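Protein yesU (PDB 1OQ1) is of unknown function but has a galectin-like beta-sandwich fold, in a family of the concanavalin clan. Local coordinates at residues A[40-45]-A[202-207]; A[59-64]-A[194-199]; A[67-72]-A[206-211]. All blocks are in the same frame, centred on the assembly; numbering follows the deposited sequence.

How the interactions relate
The chain passes through strand 40-44 first, then residues 59-64, which lead into strand 63-73 and so to residues 67-72. The partners come late, and not in the same order: 194-199 (interaction 2) precedes 202-207 (interaction 1), which runs into 206-211 (interaction 3). Interaction 1 closes a long loop, and interaction 2 lies wholly within it. Interactions 2 and 3 cross, their segments alternating along the chain. Interaction 1 packs one sheet on the other, and interaction 3 joins strands within a sheet. Those two share Ala206 and Pro207, with centres about 7 Å apart. Interaction 2 ties loops on the other side of the chain's centre.

Interaction 1: residues A[40-45]-A[202-207]; sequences LHLSHV and FRQMAP. With ACY (acetic acid), chain E.
His44 and Ala206 meet where the two sheets of the galectin-like beta sandwich face each other. Strands 40-44 and 202-205 belong to different sheets, and their axes approach to 8.2 Å at an angle of 41°. The imidazole of His44 lies flat against the chain at Ala206. Ala206 CB sits over one ring face, 3.5 Å from the ring centroid, as a CH-pi contact. It touches His44 CG most closely, at 3.3 Å. CG is anti to the carbonyl carbon of His44 (chi1 -55°), and His44 ND1 is hydrogen-bonded to Ala49 O, which helps to fix the ring's rotation. On the NE2 side of the ring comes Gln204, whose CB is 3.4 Å from His44 NE2. The Gln204 amide then runs on past Leu42, its plane 39° from that of the imidazole. A water accepts from His44 N at 2.9 Å and donates weakly to Pro207 O. The peptide bond before Pro207 is cis.

Arg203 and Met205, a selenomethionine, point away from strand 40-44. There Arg203 grips a bound acetate with two nearly straight bonds, from NE to acetate O at 3.0 Å and from NH2 to acetate OXT at 2.6 Å. Met205 SE lies 3.4 Å from the acetate carbon C. The acetate probably comes from the crystallisation liquor. Within its own sheet, strand 40-44 lies between strands 31-34 and 209-222. In the other sheet, strand 199-205 runs between strands 51-54 and 76-86.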
loop_
_atom_site.group_PDB
_atom_site.type_symbol
_atom_site.label_atom_id
_atom_site.label_comp_id
_atom_site.label_asym_id
_atom_site.label_seq_id
_atom_site.Cartn_x
_atom_site.Cartn_y
_atom_site.Cartn_z
ATOM N N LEU A 40 3.653 4.846 -14.390
ATOM C CA LEU A 40 2.821 5.695 -13.542
ATOM C C LEU A 40 3.624 6.616 -12.628
ATOM O O LEU A 40 4.358 6.156 -11.751
ATOM C CB LEU A 40 1.885 4.840 -12.681
ATOM C CG LEU A 40 1.050 5.603 -11.642
ATOM C CD1 LEU A 40 0.082 6.535 -12.348
ATOM C CD2 LEU A 40 0.285 4.627 -10.769
ATOM N N HIS A 41 3.480 7.919 -12.849
ATOM C CA HIS A 41 4.145 8.918 -12.022
ATOM C C HIS A 41 3.065 9.516 -11.131
ATOM O O HIS A 41 2.052 10.005 -11.631
ATOM C CB HIS A 41 4.746 10.037 -12.877
ATOM C CG HIS A 41 5.970 9.635 -13.637
ATOM N ND1 HIS A 41 7.222 10.134 -13.349
ATOM C CD2 HIS A 41 6.132 8.790 -14.681
ATOM C CE1 HIS A 41 8.103 9.616 -14.185
ATOM N NE2 HIS A 41 7.468 8.797 -15.003
ATOM N N LEU A 42 3.258 9.452 -9.818
ATOM C CA LEU A 42 2.287 10.030 -8.895
ATOM C C LEU A 42 2.923 11.201 -8.153
ATOM O O LEU A 42 3.990 11.062 -7.549
ATOM C CB LEU A 42 1.793 8.983 -7.884
ATOM C CG LEU A 42 0.875 7.879 -8.422
ATOM C CD1 LEU A 42 0.456 6.961 -7.277
ATOM C CD2 LEU A 42 -0.353 8.497 -9.082
ATOM N N SER A 43 2.275 12.362 -8.227
ATOM C CA SER A 43 2.754 13.570 -7.550
ATOM C C SER A 43 1.563 14.259 -6.893
ATOM O O SER A 43 0.484 13.676 -6.809
ATOM C CB SER A 43 3.447 14.517 -8.540
ATOM O OG SER A 43 2.589 14.861 -9.610
ATOM N N HIS A 44 1.742 15.500 -6.447
ATOM C CA HIS A 44 0.665 16.208 -5.757
ATOM C C HIS A 44 0.403 17.609 -6.305
ATOM O O HIS A 44 1.324 18.287 -6.762
ATOM C CB HIS A 44 1.007 16.278 -4.268
ATOM C CG HIS A 44 1.277 14.937 -3.654
ATOM N ND1 HIS A 44 0.329 14.247 -2.927
ATOM C CD2 HIS A 44 2.375 14.146 -3.686
ATOM C CE1 HIS A 44 0.834 13.088 -2.536
ATOM N NE2 HIS A 44 2.074 13.001 -2.985
ATOM N N VAL A 45 -0.854 18.043 -6.256
ATOM C CA VAL A 45 -1.203 19.365 -6.762
ATOM C C VAL A 45 -0.781 20.471 -5.792
ATOM O O VAL A 45 -0.594 21.616 -6.202
ATOM C CB VAL A 45 -2.723 19.477 -7.063
ATOM C CG1 VAL A 45 -3.111 18.456 -8.132
ATOM C CG2 VAL A 45 -3.538 19.264 -5.796
ATOM N N PHE A 202 -2.982 2.886 -3.130
ATOM C CA PHE A 202 -1.678 3.524 -3.043
ATOM C C PHE A 202 -1.790 4.928 -2.472
ATOM O O PHE A 202 -2.387 5.808 -3.093
ATOM C CB PHE A 202 -1.051 3.594 -4.436
ATOM C CG PHE A 202 -0.689 2.253 -5.001
ATOM C CD1 PHE A 202 0.621 1.784 -4.928
ATOM C CD2 PHE A 202 -1.666 1.435 -5.559
ATOM C CE1 PHE A 202 0.952 0.518 -5.401
ATOM C CE2 PHE A 202 -1.344 0.164 -6.037
ATOM C CZ PHE A 202 -0.032 -0.293 -5.956
ATOM N N ARG A 203 -1.217 5.138 -1.291
ATOM C CA ARG A 203 -1.255 6.456 -0.669
ATOM C C ARG A 203 0.091 7.155 -0.702
ATOM O O ARG A 203 1.142 6.518 -0.669
ATOM C CB ARG A 203 -1.714 6.359 0.791
ATOM C CG ARG A 203 -1.568 7.672 1.579
ATOM C CD ARG A 203 -2.114 7.525 2.993
ATOM N NE ARG A 203 -2.113 8.772 3.762
ATOM C CZ ARG A 203 -2.849 9.839 3.457
ATOM N NH1 ARG A 203 -3.636 9.822 2.393
ATOM N NH2 ARG A 203 -2.826 10.912 4.237
ATOM N N GLN A 204 0.053 8.477 -0.782
ATOM C CA GLN A 204 1.264 9.274 -0.750
ATOM C C GLN A 204 0.977 10.530 0.041
ATOM O O GLN A 204 -0.135 11.060 -0.009
ATOM C CB GLN A 204 1.720 9.695 -2.151
ATOM C CG GLN A 204 2.253 8.579 -3.026
ATOM C CD GLN A 204 2.996 9.109 -4.245
ATOM O OE1 GLN A 204 3.017 10.319 -4.505
ATOM N NE2 GLN A 204 3.607 8.206 -5.001
HETATM N N MSE A 205 1.972 10.980 0.793
HETATM C CA MSE A 205 1.853 12.224 1.532
HETATM C C MSE A 205 2.638 13.196 0.667
HETATM O O MSE A 205 3.775 12.908 0.289
HETATM C CB MSE A 205 2.502 12.125 2.913
HETATM C CG MSE A 205 1.680 11.384 3.947
HETATM SE SE MSE A 205 2.399 11.650 5.724
HETATM C CE MSE A 205 1.538 13.338 6.152
ATOM N N ALA A 206 2.024 14.322 0.321
ATOM C CA ALA A 206 2.695 15.323 -0.497
ATOM C C ALA A 206 3.901 15.821 0.286
ATOM O O ALA A 206 3.887 15.804 1.518
ATOM C CB ALA A 206 1.747 16.476 -0.789
ATOM N N PRO A 207 4.944 16.315 -0.407
ATOM C CA PRO A 207 5.098 16.454 -1.861
ATOM C C PRO A 207 5.808 15.292 -2.559
ATOM O O PRO A 207 6.559 15.493 -3.521
ATOM C CB PRO A 207 5.886 17.743 -1.980
ATOM C CG PRO A 207 6.858 17.597 -0.864
ATOM C CD PRO A 207 6.001 17.068 0.290
HETATM C C ACY E . -0.593 10.299 6.695
HETATM O O ACY E . -0.324 9.165 6.092
HETATM O OXT ACY E . -1.303 11.268 6.254
HETATM C CH3 ACY E . 0.040 10.428 8.070
HETATM O O HOH W 1 4.420 16.242 -5.722
#

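Interaction 2: residues A[59-64]-A[194-199]; sequences FPDGII and VLTKGK
Phe59 and Gly198 form a single antiparallel bridge, a hydrogen-bonded pair with both N-H...O bonds at 2.9 Å. The two bonds differ in direction. Gly198 N meets Phe59 O in the carbonyl plane, while Phe59 N stands above the plane of the Gly198 carbonyl. Gly198 has phi 155°, a conformation in which a CB would be pressed against the carbonyl oxygen of Lys197. Further along, a water bridges the segments by donating to Pro60 O and to Thr196 O, each at 2.9 Å.

Lys197 CB packs close on Phe59 O, at 3.1 Å. Its CG sits between the backbone N and the carbonyl carbon (chi1 61°), and the extended chain leads away from residues 59-64. Asp61 and Thr196 cross at about a right angle. Here Asp61 OD2 lies 3.6 Å from the methyl carbon Thr196 CG2. The other carboxylate oxygen, Asp61 OD1, turns to the next residue and accepts from Gly62 N at 2.7 Å, through a bent bond of 135°. Gly62 and Ile63 both face Lys167, forming a G1 beta bulge at the start of strand 63-73.

Asp61 OD1 also makes a salt bridge with Lys167 NZ and accepts from Lys169 N. Lys167 NZ bonds Leu195 O as well. One lysine ammonium thus ties both segments to strand 161-168, and its charge probably steadies the carboxylate.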
loop_
_atom_site.group_PDB
_atom_site.type_symbol
_atom_site.label_atom_id
_atom_site.label_comp_id
_atom_site.label_asym_id
_atom_site.label_seq_id
_atom_site.Cartn_x
_atom_site.Cartn_y
_atom_site.Cartn_z
ATOM N N PHE A 59 -9.837 -7.974 -4.028
ATOM C CA PHE A 59 -8.975 -9.144 -4.051
ATOM C C PHE A 59 -9.295 -10.066 -2.887
ATOM O O PHE A 59 -9.734 -9.622 -1.828
ATOM C CB PHE A 59 -7.504 -8.721 -4.008
ATOM C CG PHE A 59 -7.086 -7.894 -5.189
ATOM C CD1 PHE A 59 -6.960 -6.514 -5.081
ATOM C CD2 PHE A 59 -6.857 -8.496 -6.424
ATOM C CE1 PHE A 59 -6.613 -5.739 -6.185
ATOM C CE2 PHE A 59 -6.511 -7.731 -7.534
ATOM C CZ PHE A 59 -6.388 -6.348 -7.413
ATOM N N PRO A 60 -9.101 -11.374 -3.077
ATOM C CA PRO A 60 -9.381 -12.334 -2.011
ATOM C C PRO A 60 -8.249 -12.366 -0.990
ATOM O O PRO A 60 -7.227 -11.692 -1.149
ATOM C CB PRO A 60 -9.497 -13.649 -2.766
ATOM C CG PRO A 60 -8.438 -13.482 -3.827
ATOM C CD PRO A 60 -8.695 -12.067 -4.314
ATOM N N ASP A 61 -8.450 -13.140 0.070
ATOM C CA ASP A 61 -7.427 -13.300 1.089
ATOM C C ASP A 61 -6.469 -14.330 0.485
ATOM O O ASP A 61 -6.805 -14.971 -0.512
ATOM C CB ASP A 61 -8.058 -13.852 2.367
ATOM C CG ASP A 61 -7.163 -13.703 3.580
ATOM O OD1 ASP A 61 -5.978 -13.325 3.424
ATOM O OD2 ASP A 61 -7.656 -13.971 4.695
ATOM N N GLY A 62 -5.289 -14.491 1.074
ATOM C CA GLY A 62 -4.336 -15.467 0.567
ATOM C C GLY A 62 -3.734 -15.060 -0.762
ATOM O O GLY A 62 -3.879 -15.758 -1.767
ATOM N N ILE A 63 -3.031 -13.935 -0.759
ATOM C CA ILE A 63 -2.433 -13.416 -1.979
ATOM C C ILE A 63 -1.029 -12.873 -1.770
ATOM O O ILE A 63 -0.615 -12.598 -0.646
ATOM C CB ILE A 63 -3.285 -12.260 -2.550
ATOM C CG1 ILE A 63 -3.486 -11.191 -1.466
ATOM C CG2 ILE A 63 -4.629 -12.791 -3.053
ATOM C CD1 ILE A 63 -4.143 -9.902 -1.951
ATOM N N ILE A 64 -0.304 -12.726 -2.872
ATOM C CA ILE A 64 1.036 -12.160 -2.853
ATOM C C ILE A 64 0.954 -10.969 -3.803
ATOM O O ILE A 64 0.627 -11.123 -4.981
ATOM C CB ILE A 64 2.092 -13.171 -3.328
ATOM C CG1 ILE A 64 2.152 -14.349 -2.344
ATOM C CG2 ILE A 64 3.457 -12.492 -3.421
ATOM C CD1 ILE A 64 3.189 -15.399 -2.691
ATOM N N VAL A 194 -9.581 -10.994 12.251
ATOM C CA VAL A 194 -8.607 -10.947 11.173
ATOM C C VAL A 194 -9.288 -10.420 9.910
ATOM O O VAL A 194 -10.424 -10.808 9.603
ATOM C CB VAL A 194 -8.037 -12.365 10.899
ATOM C CG1 VAL A 194 -7.256 -12.376 9.605
ATOM C CG2 VAL A 194 -7.139 -12.803 12.059
ATOM N N LEU A 195 -8.613 -9.527 9.190
ATOM C CA LEU A 195 -9.161 -8.987 7.950
ATOM C C LEU A 195 -8.865 -9.992 6.842
ATOM O O LEU A 195 -7.850 -10.686 6.881
ATOM C CB LEU A 195 -8.544 -7.625 7.628
ATOM C CG LEU A 195 -8.818 -6.563 8.700
ATOM C CD1 LEU A 195 -8.300 -5.208 8.229
ATOM C CD2 LEU A 195 -10.318 -6.497 8.979
ATOM N N THR A 196 -9.745 -10.073 5.854
ATOM C CA THR A 196 -9.563 -11.048 4.790
ATOM C C THR A 196 -9.407 -10.454 3.395
ATOM O O THR A 196 -8.292 -10.154 2.967
ATOM C CB THR A 196 -10.729 -12.069 4.798
ATOM O OG1 THR A 196 -11.980 -11.383 4.631
ATOM C CG2 THR A 196 -10.756 -12.831 6.126
ATOM N N LYS A 197 -10.525 -10.288 2.695
ATOM C CA LYS A 197 -10.527 -9.749 1.336
ATOM C C LYS A 197 -10.707 -8.235 1.332
ATOM O O LYS A 197 -11.014 -7.637 2.363
ATOM C CB LYS A 197 -11.661 -10.387 0.533
ATOM C CG LYS A 197 -13.035 -10.102 1.113
ATOM C CD LYS A 197 -14.143 -10.782 0.327
ATOM C CE LYS A 197 -15.499 -10.496 0.954
ATOM N NZ LYS A 197 -16.605 -11.190 0.236
ATOM N N GLY A 198 -10.522 -7.615 0.171
ATOM C CA GLY A 198 -10.688 -6.173 0.086
ATOM C C GLY A 198 -9.919 -5.489 -1.027
ATOM O O GLY A 198 -9.252 -6.137 -1.834
ATOM N N LYS A 199 -10.003 -4.165 -1.067
ATOM C CA LYS A 199 -9.319 -3.394 -2.094
ATOM C C LYS A 199 -7.882 -3.084 -1.688
ATOM O O LYS A 199 -7.529 -3.135 -0.507
ATOM C CB LYS A 199 -10.032 -2.063 -2.337
ATOM C CG LYS A 199 -11.542 -2.134 -2.475
ATOM C CD LYS A 199 -11.988 -2.826 -3.744
ATOM C CE LYS A 199 -13.502 -2.668 -3.924
ATOM N NZ LYS A 199 -14.014 -3.429 -5.098
HETATM O O HOH W 2 -6.784 -9.483 0.628
#

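Interaction 3: residues A[67-72]-A[206-211]; sequences WDFSPI and APMKAV
Ser70 and Val211 pair across two antiparallel neighbouring strands of the galectin-like beta sandwich, 63-73 and 209-222. Backbone bonds carry the contact. Ser70 N donates to Val211 O and Val211 N to Ser70 O, both at 2.9 Å, making a hydrogen-bonded pair. Pro71 and Ala210 follow as a non-hydrogen-bonded pair, and Ile72 N then donates to Lys209 O at 2.9 Å. Between these bonds, Ala210 CA comes 3.3 Å from Ser70 O in a CA-H...O contact.

Apolar contacts lie on both faces of the sheet. On the face of Pro71 and Ala210, the Phe69 ring leans forward along its strand, alongside Pro71 N, and brings CE1 to 3.7 Å from Ala210 CB. CG anti to the backbone N and beside the carbonyl carbon (chi1 173°) starts the ring out on the side of the next residues. Met208, a selenomethionine, bends its chain to bring CE 4.0 Å from Pro71 CB, with Phe69 CZ close by. This face looks to the other sheet: Cys78 of strand 76-86 touches Phe69 and Met208, and Phe120 of strand 112-122 touches Pro71 and Met208. On the face of Ser70 and Val211, the side chains of Ile72 and Val211 slant across one another. Ile72 CG1 is 3.7 Å from Val211 CG2.

The remaining polar link is through solvent. A water 2.7 Å from Ser70 OG donates to Val211 O at 3.0 Å, so that this carbonyl oxygen accepts from both the water and Ser70 N.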
loop_
_atom_site.group_PDB
_atom_site.type_symbol
_atom_site.label_atom_id
_atom_site.label_comp_id
_atom_site.label_asym_id
_atom_site.label_seq_id
_atom_site.Cartn_x
_atom_site.Cartn_y
_atom_site.Cartn_z
ATOM N N TRP A 67 4.973 -5.147 -6.915
ATOM C CA TRP A 67 5.023 -3.951 -7.739
ATOM C C TRP A 67 6.428 -3.361 -7.727
ATOM O O TRP A 67 7.212 -3.624 -6.810
ATOM C CB TRP A 67 3.989 -2.908 -7.263
ATOM C CG TRP A 67 4.289 -2.192 -5.959
ATOM C CD1 TRP A 67 4.808 -0.933 -5.813
ATOM C CD2 TRP A 67 4.028 -2.673 -4.632
ATOM N NE1 TRP A 67 4.878 -0.598 -4.476
ATOM C CE2 TRP A 67 4.405 -1.650 -3.731
ATOM C CE3 TRP A 67 3.508 -3.870 -4.116
ATOM C CZ2 TRP A 67 4.279 -1.787 -2.341
ATOM C CZ3 TRP A 67 3.383 -4.007 -2.730
ATOM C CH2 TRP A 67 3.768 -2.969 -1.862
ATOM N N ASP A 68 6.752 -2.610 -8.778
ATOM C CA ASP A 68 8.044 -1.942 -8.897
ATOM C C ASP A 68 7.845 -0.524 -8.371
ATOM O O ASP A 68 6.868 0.136 -8.725
ATOM C CB ASP A 68 8.492 -1.903 -10.357
ATOM C CG ASP A 68 9.200 -3.178 -10.787
ATOM O OD1 ASP A 68 9.045 -4.214 -10.110
ATOM O OD2 ASP A 68 9.912 -3.143 -11.812
ATOM N N PHE A 69 8.772 -0.067 -7.532
ATOM C CA PHE A 69 8.697 1.253 -6.905
ATOM C C PHE A 69 9.973 2.068 -7.089
ATOM O O PHE A 69 11.074 1.558 -6.883
ATOM C CB PHE A 69 8.439 1.081 -5.402
ATOM C CG PHE A 69 8.499 2.363 -4.616
ATOM C CD1 PHE A 69 7.479 3.306 -4.713
ATOM C CD2 PHE A 69 9.567 2.615 -3.760
ATOM C CE1 PHE A 69 7.525 4.481 -3.965
ATOM C CE2 PHE A 69 9.623 3.788 -3.005
ATOM C CZ PHE A 69 8.598 4.722 -3.109
ATOM N N SER A 70 9.819 3.337 -7.455
ATOM C CA SER A 70 10.962 4.232 -7.646
ATOM C C SER A 70 10.726 5.566 -6.938
ATOM O O SER A 70 9.846 6.333 -7.334
ATOM C CB SER A 70 11.184 4.514 -9.133
ATOM O OG SER A 70 11.365 3.325 -9.868
ATOM N N PRO A 71 11.488 5.850 -5.867
ATOM C CA PRO A 71 11.318 7.120 -5.152
ATOM C C PRO A 71 12.057 8.179 -5.968
ATOM O O PRO A 71 13.267 8.080 -6.163
ATOM C CB PRO A 71 11.972 6.842 -3.804
ATOM C CG PRO A 71 13.097 5.925 -4.177
ATOM C CD PRO A 71 12.458 4.981 -5.177
ATOM N N ILE A 72 11.329 9.187 -6.440
ATOM C CA ILE A 72 11.922 10.222 -7.282
ATOM C C ILE A 72 12.260 11.523 -6.569
ATOM O O ILE A 72 13.307 12.118 -6.832
ATOM C CB ILE A 72 10.985 10.547 -8.467
ATOM C CG1 ILE A 72 10.678 9.265 -9.245
ATOM C CG2 ILE A 72 11.630 11.591 -9.386
ATOM C CD1 ILE A 72 11.914 8.536 -9.753
ATOM N N ALA A 206 2.024 14.322 0.321
ATOM C CA ALA A 206 2.695 15.323 -0.497
ATOM C C ALA A 206 3.901 15.821 0.286
ATOM O O ALA A 206 3.887 15.804 1.518
ATOM C CB ALA A 206 1.747 16.476 -0.789
ATOM N N PRO A 207 4.944 16.315 -0.407
ATOM C CA PRO A 207 5.098 16.454 -1.861
ATOM C C PRO A 207 5.808 15.292 -2.559
ATOM O O PRO A 207 6.559 15.493 -3.521
ATOM C CB PRO A 207 5.886 17.743 -1.980
ATOM C CG PRO A 207 6.858 17.597 -0.864
ATOM C CD PRO A 207 6.001 17.068 0.290
HETATM N N MSE A 208 5.558 14.082 -2.079
HETATM C CA MSE A 208 6.159 12.878 -2.641
HETATM C C MSE A 208 6.014 12.766 -4.157
HETATM O O MSE A 208 4.971 13.092 -4.722
HETATM C CB MSE A 208 5.511 11.648 -1.998
HETATM C CG MSE A 208 6.094 10.304 -2.420
HETATM SE SE MSE A 208 7.762 9.957 -1.531
HETATM C CE MSE A 208 8.706 9.021 -2.949
ATOM N N LYS A 209 7.079 12.320 -4.814
ATOM C CA LYS A 209 7.045 12.070 -6.248
ATOM C C LYS A 209 7.634 10.673 -6.402
ATOM O O LYS A 209 8.762 10.421 -5.980
ATOM C CB LYS A 209 7.866 13.101 -7.022
ATOM C CG LYS A 209 7.201 14.468 -7.073
ATOM C CD LYS A 209 7.790 15.347 -8.161
ATOM C CE LYS A 209 7.027 16.660 -8.258
ATOM N NZ LYS A 209 7.554 17.519 -9.356
ATOM N N ALA A 210 6.854 9.762 -6.978
ATOM C CA ALA A 210 7.301 8.382 -7.156
ATOM C C ALA A 210 6.763 7.764 -8.439
ATOM O O ALA A 210 5.782 8.238 -9.011
ATOM C CB ALA A 210 6.865 7.540 -5.957
ATOM N N VAL A 211 7.412 6.693 -8.881
ATOM C CA VAL A 211 7.005 5.988 -10.089
ATOM C C VAL A 211 6.683 4.543 -9.737
ATOM O O VAL A 211 7.418 3.900 -8.982
ATOM C CB VAL A 211 8.124 6.017 -11.152
ATOM C CG1 VAL A 211 7.713 5.206 -12.373
ATOM C CG2 VAL A 211 8.418 7.459 -11.549
HETATM O O HOH W 3 9.089 1.931 -10.448
#